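Side-chain contacts in D-glycerate 3-kinase (Cryptococcus neoformans var. grubii serotype A, PDB 6CKG), which probably phosphorylates D-glycerate at its 3-hydroxyl with ATP, as a kinase of the P-loop class: residues M82-F87 with G114-P119; E195-E200 with Y295-D300; R263-H268 with I320-V325. All blocks are in the same frame, centred on the assembly; numbering follows the deposited sequence.

Contact 1: residues M82-F87 with G114-P119; sequences MSLDDF and GTHDLP. With EDO (1,2-ethanediol), chain C.
L84 lies over one face of the H116 imidazole, its side chain crossing that of H116 at about a right angle. CD1 of L84 stands 4.0 Å from the H116 ring centroid and 18° off the ring normal, the geometry of a CH-pi contact, while L84 CG comes to 3.5 Å from H116 NE2. The L84 branch gets there because CG is anti to the backbone N (chi1 -177°). The other face of the imidazole meets T115 OG1, toward the rim.

A backbone bond ties the segments beside the ring: D117 N donates to F87 O, at the ring's edge, over 2.8 Å and almost straight at 178°. In the plane of the imidazole, one water links the segments, 2.8 Å from H116 NE2 and donating to D85 OD1, also at 2.8 Å.

Further out, H116 ND1 is hydrogen-bonded to Y238 OH, and the Y88 ring meets H116 nearly parallel. D117 is the N-cap of helix 118-129, with OD1 accepting from L120 N and OD2 in a salt bridge with R163. Beside the end of strand 79-83, an ethanediol, probably from the crystallisation liquor, takes a bond from S83 N and gives one to D86 OD2 through the same oxygen, O2.

With Y238 OH at ND1, the water at NE2 and L84 over a face, tilt and rotation of the imidazole are probably restricted.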
loop_
_atom_site.group_PDB
_atom_site.type_symbol
_atom_site.label_atom_id
_atom_site.label_comp_id
_atom_site.label_asym_id
_atom_site.label_seq_id
_atom_site.Cartn_x
_atom_site.Cartn_y
_atom_site.Cartn_z
ATOM N N MET A 82 -7.175 5.859 4.056
ATOM C CA MET A 82 -7.280 4.403 4.091
ATOM C C MET A 82 -5.879 3.810 4.017
ATOM O O MET A 82 -5.130 4.091 3.071
ATOM C CB MET A 82 -8.125 3.871 2.927
ATOM C CG MET A 82 -9.609 3.954 3.163
ATOM S SD MET A 82 -10.586 3.512 1.720
ATOM C CE MET A 82 -9.985 1.842 1.378
ATOM N N SER A 83 -5.525 2.994 5.005
ATOM C CA SER A 83 -4.268 2.261 5.009
ATOM C C SER A 83 -4.555 0.790 4.731
ATOM O O SER A 83 -5.409 0.191 5.387
ATOM C CB SER A 83 -3.552 2.416 6.349
ATOM O OG SER A 83 -3.382 3.777 6.652
ATOM N N LEU A 84 -3.837 0.214 3.767
ATOM C CA LEU A 84 -4.111 -1.162 3.348
ATOM C C LEU A 84 -4.091 -2.147 4.520
ATOM O O LEU A 84 -4.924 -3.059 4.587
ATOM C CB LEU A 84 -3.101 -1.583 2.286
ATOM C CG LEU A 84 -3.290 -2.982 1.699
ATOM C CD1 LEU A 84 -4.598 -3.010 0.933
ATOM C CD2 LEU A 84 -2.108 -3.296 0.774
ATOM N N ASP A 85 -3.155 -1.979 5.456
ATOM C CA ASP A 85 -3.033 -2.931 6.560
ATOM C C ASP A 85 -4.261 -2.930 7.466
ATOM O O ASP A 85 -4.519 -3.922 8.149
ATOM C CB ASP A 85 -1.806 -2.617 7.407
ATOM C CG ASP A 85 -0.511 -2.811 6.664
ATOM O OD1 ASP A 85 -0.524 -2.981 5.419
ATOM O OD2 ASP A 85 0.529 -2.780 7.350
ATOM N N ASP A 86 -5.012 -1.827 7.520
ATOM C CA ASP A 86 -6.218 -1.828 8.341
ATOM C C ASP A 86 -7.324 -2.673 7.731
ATOM O O ASP A 86 -8.352 -2.888 8.385
ATOM C CB ASP A 86 -6.723 -0.400 8.557
ATOM C CG ASP A 86 -5.881 0.358 9.540
ATOM O OD1 ASP A 86 -5.649 -0.181 10.642
ATOM O OD2 ASP A 86 -5.420 1.474 9.195
ATOM N N PHE A 87 -7.119 -3.163 6.511
ATOM C CA PHE A 87 -8.093 -3.949 5.774
ATOM C C PHE A 87 -7.662 -5.412 5.605
ATOM O O PHE A 87 -8.216 -6.127 4.764
ATOM C CB PHE A 87 -8.350 -3.295 4.418
ATOM C CG PHE A 87 -9.112 -1.994 4.511
ATOM C CD1 PHE A 87 -8.455 -0.796 4.766
ATOM C CD2 PHE A 87 -10.484 -1.973 4.338
ATOM C CE1 PHE A 87 -9.162 0.393 4.857
ATOM C CE2 PHE A 87 -11.198 -0.777 4.432
ATOM C CZ PHE A 87 -10.538 0.397 4.692
ATOM N N GLY A 114 -4.117 -11.501 -1.259
ATOM C CA GLY A 114 -4.981 -12.560 -0.785
ATOM C C GLY A 114 -5.346 -12.433 0.681
ATOM O O GLY A 114 -6.373 -12.985 1.104
ATOM N N THR A 115 -4.532 -11.733 1.470
ATOM C CA THR A 115 -4.745 -11.627 2.908
ATOM C C THR A 115 -5.509 -10.357 3.304
ATOM O O THR A 115 -5.569 -10.033 4.489
ATOM C CB THR A 115 -3.402 -11.680 3.644
ATOM O OG1 THR A 115 -2.627 -10.513 3.332
ATOM C CG2 THR A 115 -2.593 -12.971 3.267
ATOM N N HIS A 116 -6.094 -9.646 2.341
ATOM C CA HIS A 116 -6.890 -8.452 2.598
ATOM C C HIS A 116 -8.351 -8.736 2.300
ATOM O O HIS A 116 -8.683 -9.590 1.471
ATOM C CB HIS A 116 -6.402 -7.252 1.755
ATOM C CG HIS A 116 -4.955 -6.945 1.956
ATOM N ND1 HIS A 116 -3.973 -7.426 1.115
ATOM C CD2 HIS A 116 -4.314 -6.262 2.934
ATOM C CE1 HIS A 116 -2.790 -7.039 1.558
ATOM N NE2 HIS A 116 -2.965 -6.339 2.664
ATOM N N ASP A 117 -9.224 -8.020 3.007
ATOM C CA ASP A 117 -10.670 -8.180 2.865
ATOM C C ASP A 117 -11.097 -7.274 1.719
ATOM O O ASP A 117 -11.346 -6.079 1.900
ATOM C CB ASP A 117 -11.357 -7.823 4.172
ATOM C CG ASP A 117 -12.839 -8.093 4.163
ATOM O OD1 ASP A 117 -13.475 -8.065 3.089
ATOM O OD2 ASP A 117 -13.368 -8.318 5.265
ATOM N N LEU A 118 -11.185 -7.843 0.526
ATOM C CA LEU A 118 -11.451 -7.018 -0.649
ATOM C C LEU A 118 -12.883 -6.480 -0.685
ATOM O O LEU A 118 -13.072 -5.330 -1.102
ATOM C CB LEU A 118 -11.123 -7.790 -1.936
ATOM C CG LEU A 118 -9.619 -8.005 -2.142
ATOM C CD1 LEU A 118 -9.366 -8.955 -3.318
ATOM C CD2 LEU A 118 -8.931 -6.677 -2.384
ATOM N N PRO A 119 -13.916 -7.242 -0.279
ATOM C CA PRO A 119 -15.251 -6.615 -0.155
ATOM C C PRO A 119 -15.256 -5.377 0.728
ATOM O O PRO A 119 -15.899 -4.379 0.375
ATOM C CB PRO A 119 -16.113 -7.738 0.432
ATOM C CG PRO A 119 -15.473 -8.994 -0.122
ATOM C CD PRO A 119 -13.995 -8.708 -0.101
HETATM C C1 EDO C . -8.548 3.679 9.290
HETATM O O1 EDO C . -7.942 2.795 10.255
HETATM C C2 EDO C . -8.397 3.078 7.896
HETATM O O2 EDO C . -7.000 2.963 7.591
HETATM O O HOH W 1 -0.755 -5.314 3.974
#

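Contact 2: residues E195-E200 with Y295-D300; sequences EEKYAE and YELFQD
K197 reaches from helix 191-204 to helix 281-298, close to where a 3-10 segment follows it, and its NZ donates to L297 O at 2.8 Å. The donor comes from above the carbonyl plane, 45° out of it, with a C=O...N angle of 119°, so it does not lie on a lone pair. The ammonium also faces D300, but this salt bridge is long, with NZ 3.8 Å from D300 OD2; the main-chain oxygen is therefore the closer acceptor.

The lysine chain is extended beyond CG, and its methylenes slide past L297 in the opposite direction. L297 CD2 touches them at 3.9 Å from K197 CD, leaving the apolar stem against a buried leucine while the charged end continues to the carbonyl.

The E296 carboxylate does not pair with the lysine. Its OE1 accepts from I220 N and its OE2 is hydrogen-bonded to T219 OG1. The acceptors of E195 are likewise taken up outside the contact, by R225 and H229 of helix 225-236.

A positive group at the L297 carbonyl would probably be stabilised there. In sum, a lysine of helix 191-204 holds a main-chain carbonyl of helix 281-298 at the periphery of a P-loop kinase fold.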
loop_
_atom_site.group_PDB
_atom_site.type_symbol
_atom_site.label_atom_id
_atom_site.label_comp_id
_atom_site.label_asym_id
_atom_site.label_seq_id
_atom_site.Cartn_x
_atom_site.Cartn_y
_atom_site.Cartn_z
ATOM N N GLU A 195 6.633 -16.732 -15.162
ATOM C CA GLU A 195 7.639 -17.750 -15.461
ATOM C C GLU A 195 8.918 -17.115 -15.987
ATOM O O GLU A 195 10.031 -17.540 -15.642
ATOM C CB GLU A 195 7.101 -18.759 -16.492
ATOM C CG GLU A 195 5.884 -19.576 -16.021
ATOM C CD GLU A 195 6.192 -20.562 -14.898
ATOM O OE1 GLU A 195 7.375 -20.744 -14.527
ATOM O OE2 GLU A 195 5.238 -21.185 -14.388
ATOM N N GLU A 196 8.779 -16.105 -16.840
ATOM C CA GLU A 196 9.953 -15.469 -17.426
ATOM C C GLU A 196 10.854 -14.892 -16.342
ATOM O O GLU A 196 12.071 -15.121 -16.341
ATOM C CB GLU A 196 9.495 -14.393 -18.401
ATOM C CG GLU A 196 10.572 -13.615 -19.057
ATOM C CD GLU A 196 9.967 -12.586 -19.974
ATOM O OE1 GLU A 196 9.315 -12.994 -20.954
ATOM O OE2 GLU A 196 10.089 -11.384 -19.677
ATOM N N LYS A 197 10.254 -14.189 -15.376
ATOM C CA LYS A 197 11.018 -13.613 -14.272
ATOM C C LYS A 197 11.610 -14.687 -13.374
ATOM O O LYS A 197 12.768 -14.575 -12.950
ATOM C CB LYS A 197 10.131 -12.660 -13.457
ATOM C CG LYS A 197 9.700 -11.408 -14.221
ATOM C CD LYS A 197 8.984 -10.416 -13.275
ATOM C CE LYS A 197 8.599 -9.135 -13.987
ATOM N NZ LYS A 197 8.065 -8.135 -12.998
ATOM N N TYR A 198 10.844 -15.744 -13.079
ATOM C CA TYR A 198 11.378 -16.826 -12.251
ATOM C C TYR A 198 12.578 -17.495 -12.915
ATOM O O TYR A 198 13.610 -17.727 -12.271
ATOM C CB TYR A 198 10.279 -17.851 -11.948
ATOM C CG TYR A 198 10.725 -18.949 -11.032
ATOM C CD1 TYR A 198 11.306 -20.115 -11.541
ATOM C CD2 TYR A 198 10.551 -18.847 -9.654
ATOM C CE1 TYR A 198 11.716 -21.131 -10.706
ATOM C CE2 TYR A 198 10.964 -19.879 -8.805
ATOM C CZ TYR A 198 11.545 -21.007 -9.341
ATOM O OH TYR A 198 11.956 -22.028 -8.519
ATOM N N ALA A 199 12.456 -17.837 -14.203
ATOM C CA ALA A 199 13.569 -18.478 -14.903
ATOM C C ALA A 199 14.773 -17.555 -14.996
ATOM O O ALA A 199 15.921 -18.007 -14.898
ATOM C CB ALA A 199 13.147 -18.912 -16.306
ATOM N N GLU A 200 14.537 -16.257 -15.215
ATOM C CA GLU A 200 15.654 -15.324 -15.333
ATOM C C GLU A 200 16.447 -15.275 -14.031
ATOM O O GLU A 200 17.683 -15.347 -14.034
ATOM C CB GLU A 200 15.137 -13.935 -15.719
ATOM C CG GLU A 200 16.161 -12.811 -15.588
ATOM C CD GLU A 200 17.307 -12.942 -16.577
ATOM O OE1 GLU A 200 17.163 -13.665 -17.584
ATOM O OE2 GLU A 200 18.363 -12.325 -16.343
ATOM N N TYR A 295 7.535 -7.257 -4.272
ATOM C CA TYR A 295 8.268 -6.145 -4.873
ATOM C C TYR A 295 8.933 -6.573 -6.174
ATOM O O TYR A 295 8.856 -5.864 -7.184
ATOM C CB TYR A 295 9.326 -5.609 -3.903
ATOM C CG TYR A 295 8.795 -4.854 -2.695
ATOM C CD1 TYR A 295 8.448 -3.510 -2.781
ATOM C CD2 TYR A 295 8.690 -5.476 -1.459
ATOM C CE1 TYR A 295 7.978 -2.811 -1.666
ATOM C CE2 TYR A 295 8.219 -4.786 -0.342
ATOM C CZ TYR A 295 7.865 -3.463 -0.452
ATOM O OH TYR A 295 7.411 -2.790 0.662
ATOM N N GLU A 296 9.603 -7.732 -6.158
ATOM C CA GLU A 296 10.343 -8.190 -7.334
ATOM C C GLU A 296 9.419 -8.430 -8.524
ATOM O O GLU A 296 9.743 -8.052 -9.656
ATOM C CB GLU A 296 11.122 -9.464 -6.998
ATOM C CG GLU A 296 12.231 -9.253 -5.967
ATOM C CD GLU A 296 12.906 -10.546 -5.545
ATOM O OE1 GLU A 296 12.720 -11.571 -6.224
ATOM O OE2 GLU A 296 13.649 -10.534 -4.542
ATOM N N LEU A 297 8.263 -9.057 -8.292
ATOM C CA LEU A 297 7.387 -9.489 -9.376
ATOM C C LEU A 297 6.383 -8.435 -9.833
ATOM O O LEU A 297 6.055 -8.379 -11.022
ATOM C CB LEU A 297 6.606 -10.730 -8.952
ATOM C CG LEU A 297 7.410 -12.016 -8.773
ATOM C CD1 LEU A 297 6.462 -13.118 -8.361
ATOM C CD2 LEU A 297 8.123 -12.374 -10.069
ATOM N N PHE A 298 5.837 -7.638 -8.914
ATOM C CA PHE A 298 4.605 -6.902 -9.181
ATOM C C PHE A 298 4.740 -5.387 -9.104
ATOM O O PHE A 298 3.794 -4.680 -9.471
ATOM C CB PHE A 298 3.503 -7.316 -8.187
ATOM C CG PHE A 298 3.301 -8.794 -8.068
ATOM C CD1 PHE A 298 3.163 -9.595 -9.196
ATOM C CD2 PHE A 298 3.246 -9.384 -6.817
ATOM C CE1 PHE A 298 2.961 -10.965 -9.068
ATOM C CE2 PHE A 298 3.056 -10.729 -6.686
ATOM C CZ PHE A 298 2.923 -11.528 -7.817
ATOM N N GLN A 299 5.850 -4.874 -8.590
ATOM C CA GLN A 299 5.968 -3.437 -8.372
ATOM C C GLN A 299 5.893 -2.652 -9.677
ATOM O O GLN A 299 5.445 -1.502 -9.679
ATOM C CB GLN A 299 7.283 -3.148 -7.652
ATOM C CG GLN A 299 7.470 -1.746 -7.154
ATOM C CD GLN A 299 8.758 -1.610 -6.381
ATOM O OE1 GLN A 299 8.798 -0.971 -5.327
ATOM N NE2 GLN A 299 9.819 -2.227 -6.889
ATOM N N ASP A 300 6.313 -3.245 -10.800
ATOM C CA ASP A 300 6.322 -2.483 -12.044
ATOM C C ASP A 300 4.922 -2.205 -12.565
ATOM O O ASP A 300 4.754 -1.280 -13.370
ATOM C CB ASP A 300 7.141 -3.201 -13.123
ATOM C CG ASP A 300 8.597 -3.343 -12.743
ATOM O OD1 ASP A 300 9.207 -2.334 -12.326
ATOM O OD2 ASP A 300 9.125 -4.471 -12.832
#

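Contact 3: residues R263-H268 with I320-V325; sequences RLQQEH and IKREIV
Q265 and R322 meet through their polar ends: R322 NH2 donates to Q265 OE1 at 3.2 Å with an N-H...O angle of 159°. The oxygen lies at the edge of the guanidinium, near its plane, yet the amide and guanidinium planes stand 78° apart. Seen from the acceptor, the donor is tilted 34° from the carbonyl plane. NH1 of R322 is also near Q265 OE1, at 3.5 Å, without forming a bond.

Both chains are extended, Q265 beyond CG and R322 from CG to NE, and they run past each other in opposite directions. Only 112 Å² is buried between the segments, and no apolar pair joins them, so this is a thin surface contact. A water adds a second link, accepting from Q265 NE2 at 3.1 Å and donating to I320 O at 2.8 Å. The amide of Q265 thus uses both its ends, one on the arginine and one on the water.

The firmer grip is within the helix. There R263 approaches E267 end-on, with NH1 at 2.8 Å and NH2 at 3.3 Å from the single oxygen E267 OE1. Both nitrogens come from the same face of the carboxylate, and the amide nitrogen Q266 NE2 lies over the centre of the guanidinium. E267 is buried, and its OE2 accepts from M279 N, whereas Q266 and R322 are exposed.

R322 has stronger ties than Q265: its NE donates to G57 O in the P-loop, and its guanidinium makes a cation-pi contact with W262. Helix 258-273 is thereby joined to the loop between the antiparallel strands 313-318 and 324-329, while on another side R263 and L264 pack against helix 281-298.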
loop_
_atom_site.group_PDB
_atom_site.type_symbol
_atom_site.label_atom_id
_atom_site.label_comp_id
_atom_site.label_asym_id
_atom_site.label_seq_id
_atom_site.Cartn_x
_atom_site.Cartn_y
_atom_site.Cartn_z
ATOM N N ARG A 263 13.792 -1.682 7.465
ATOM C CA ARG A 263 12.924 -2.422 8.375
ATOM C C ARG A 263 13.673 -2.861 9.626
ATOM O O ARG A 263 13.075 -2.953 10.704
ATOM C CB ARG A 263 12.308 -3.626 7.663
ATOM C CG ARG A 263 11.197 -4.310 8.457
ATOM C CD ARG A 263 10.086 -3.332 8.824
ATOM N NE ARG A 263 9.036 -3.953 9.628
ATOM C CZ ARG A 263 9.110 -4.129 10.943
ATOM N NH1 ARG A 263 10.190 -3.735 11.606
ATOM N NH2 ARG A 263 8.107 -4.701 11.602
ATOM N N LEU A 264 14.977 -3.132 9.508
ATOM C CA LEU A 264 15.792 -3.392 10.692
ATOM C C LEU A 264 15.913 -2.144 11.561
ATOM O O LEU A 264 15.759 -2.214 12.786
ATOM C CB LEU A 264 17.177 -3.897 10.287
ATOM C CG LEU A 264 17.333 -5.415 10.237
ATOM C CD1 LEU A 264 18.753 -5.797 9.848
ATOM C CD2 LEU A 264 16.966 -6.022 11.581
ATOM N N GLN A 265 16.214 -0.996 10.948
ATOM C CA GLN A 265 16.246 0.261 11.699
ATOM C C GLN A 265 14.937 0.489 12.436
ATOM O O GLN A 265 14.929 0.862 13.617
ATOM C CB GLN A 265 16.502 1.448 10.768
ATOM C CG GLN A 265 17.817 1.456 10.016
ATOM C CD GLN A 265 17.981 2.743 9.225
ATOM O OE1 GLN A 265 17.321 3.740 9.521
ATOM N NE2 GLN A 265 18.850 2.727 8.216
ATOM N N GLN A 266 13.816 0.295 11.732
ATOM C CA GLN A 266 12.504 0.499 12.337
ATOM C C GLN A 266 12.323 -0.383 13.567
ATOM O O GLN A 266 11.867 0.086 14.616
ATOM C CB GLN A 266 11.397 0.220 11.317
ATOM C CG GLN A 266 9.993 0.229 11.941
ATOM C CD GLN A 266 8.879 -0.121 10.961
ATOM O OE1 GLN A 266 8.997 0.104 9.753
ATOM N NE2 GLN A 266 7.784 -0.671 11.487
ATOM N N GLU A 267 12.675 -1.667 13.458
ATOM C CA GLU A 267 12.476 -2.559 14.595
ATOM C C GLU A 267 13.396 -2.183 15.752
ATOM O O GLU A 267 12.987 -2.231 16.920
ATOM C CB GLU A 267 12.684 -4.015 14.173
ATOM C CG GLU A 267 12.140 -5.058 15.172
ATOM C CD GLU A 267 10.610 -5.204 15.133
ATOM O OE1 GLU A 267 9.951 -4.508 14.331
ATOM O OE2 GLU A 267 10.064 -6.020 15.910
ATOM N N HIS A 268 14.639 -1.786 15.454
ATOM C CA HIS A 268 15.527 -1.343 16.523
ATOM C C HIS A 268 15.035 -0.042 17.155
ATOM O O HIS A 268 15.070 0.106 18.383
ATOM C CB HIS A 268 16.958 -1.205 15.999
ATOM C CG HIS A 268 17.739 -2.489 16.050
ATOM N ND1 HIS A 268 18.741 -2.717 16.972
ATOM C CD2 HIS A 268 17.649 -3.621 15.310
ATOM C CE1 HIS A 268 19.239 -3.928 16.792
ATOM N NE2 HIS A 268 18.593 -4.499 15.790
ATOM N N ILE A 320 19.533 5.792 0.794
ATOM C CA ILE A 320 19.344 4.979 1.989
ATOM C C ILE A 320 19.046 5.843 3.204
ATOM O O ILE A 320 18.415 5.374 4.159
ATOM C CB ILE A 320 20.564 4.068 2.230
ATOM C CG1 ILE A 320 20.207 2.967 3.236
ATOM C CG2 ILE A 320 21.766 4.884 2.698
ATOM C CD1 ILE A 320 20.874 1.625 2.950
ATOM N N LYS A 321 19.459 7.108 3.187
ATOM C CA LYS A 321 19.089 8.039 4.240
ATOM C C LYS A 321 17.721 8.660 4.010
ATOM O O LYS A 321 17.382 9.643 4.676
ATOM C CB LYS A 321 20.148 9.134 4.368
ATOM C CG LYS A 321 21.512 8.622 4.812
ATOM C CD LYS A 321 22.559 9.714 4.694
ATOM C CE LYS A 321 23.211 10.006 6.026
ATOM N NZ LYS A 321 24.223 11.093 5.891
ATOM N N ARG A 322 16.944 8.107 3.079
ATOM C CA ARG A 322 15.582 8.541 2.777
ATOM C C ARG A 322 15.534 9.955 2.222
ATOM O O ARG A 322 14.468 10.571 2.195
ATOM C CB ARG A 322 14.670 8.423 4.003
ATOM C CG ARG A 322 14.647 7.033 4.607
ATOM C CD ARG A 322 13.819 7.011 5.878
ATOM N NE ARG A 322 13.677 5.660 6.424
ATOM C CZ ARG A 322 14.532 5.104 7.277
ATOM N NH1 ARG A 322 14.313 3.874 7.725
ATOM N NH2 ARG A 322 15.602 5.780 7.686
ATOM N N GLU A 323 16.670 10.473 1.768
ATOM C CA GLU A 323 16.710 11.790 1.152
ATOM C C GLU A 323 16.321 11.686 -0.315
ATOM O O GLU A 323 16.741 10.766 -1.015
ATOM C CB GLU A 323 18.106 12.393 1.286
ATOM C CG GLU A 323 18.566 12.537 2.720
ATOM C CD GLU A 323 20.069 12.685 2.844
ATOM O OE1 GLU A 323 20.783 12.426 1.849
ATOM O OE2 GLU A 323 20.532 13.058 3.943
ATOM N N ILE A 324 15.502 12.629 -0.778
ATOM C CA ILE A 324 15.117 12.638 -2.183
ATOM C C ILE A 324 16.360 12.902 -3.024
ATOM O O ILE A 324 17.070 13.889 -2.812
ATOM C CB ILE A 324 14.033 13.691 -2.444
ATOM C CG1 ILE A 324 12.755 13.310 -1.711
ATOM C CG2 ILE A 324 13.777 13.849 -3.946
ATOM C CD1 ILE A 324 11.777 14.448 -1.621
ATOM N N VAL A 325 16.639 12.007 -3.966
ATOM C CA VAL A 325 17.717 12.222 -4.924
ATOM C C VAL A 325 17.208 12.421 -6.342
ATOM O O VAL A 325 17.994 12.824 -7.211
ATOM C CB VAL A 325 18.752 11.075 -4.883
ATOM C CG1 VAL A 325 19.450 11.045 -3.525
ATOM C CG2 VAL A 325 18.088 9.746 -5.170
HETATM O O HOH W 2 19.483 5.398 6.789
#

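Overall arrangement
The three contacts do not touch: contact 1 lies about 23 Å from contact 2 and 25 Å from contact 3, centre to centre, contacts 2 and 3 are also 25 Å apart, and nearest atoms are about 9 Å apart in each pair. Contacts 1 and 3 reach the two outermost strands of one mixed sheet, 79-83 and 324-329. Contacts 2 and 3 interlock along the chain, their segments alternating, and use the consecutive helices 281-298 and 258-273. Both also reach the P-loop after strand 48-53: Y295 OH is hydrogen-bonded to Q56, and R322 to G57. That loop, identified by its sequence motif and not modelled at 58-60, probably binds nucleotide phosphates, as in related kinases.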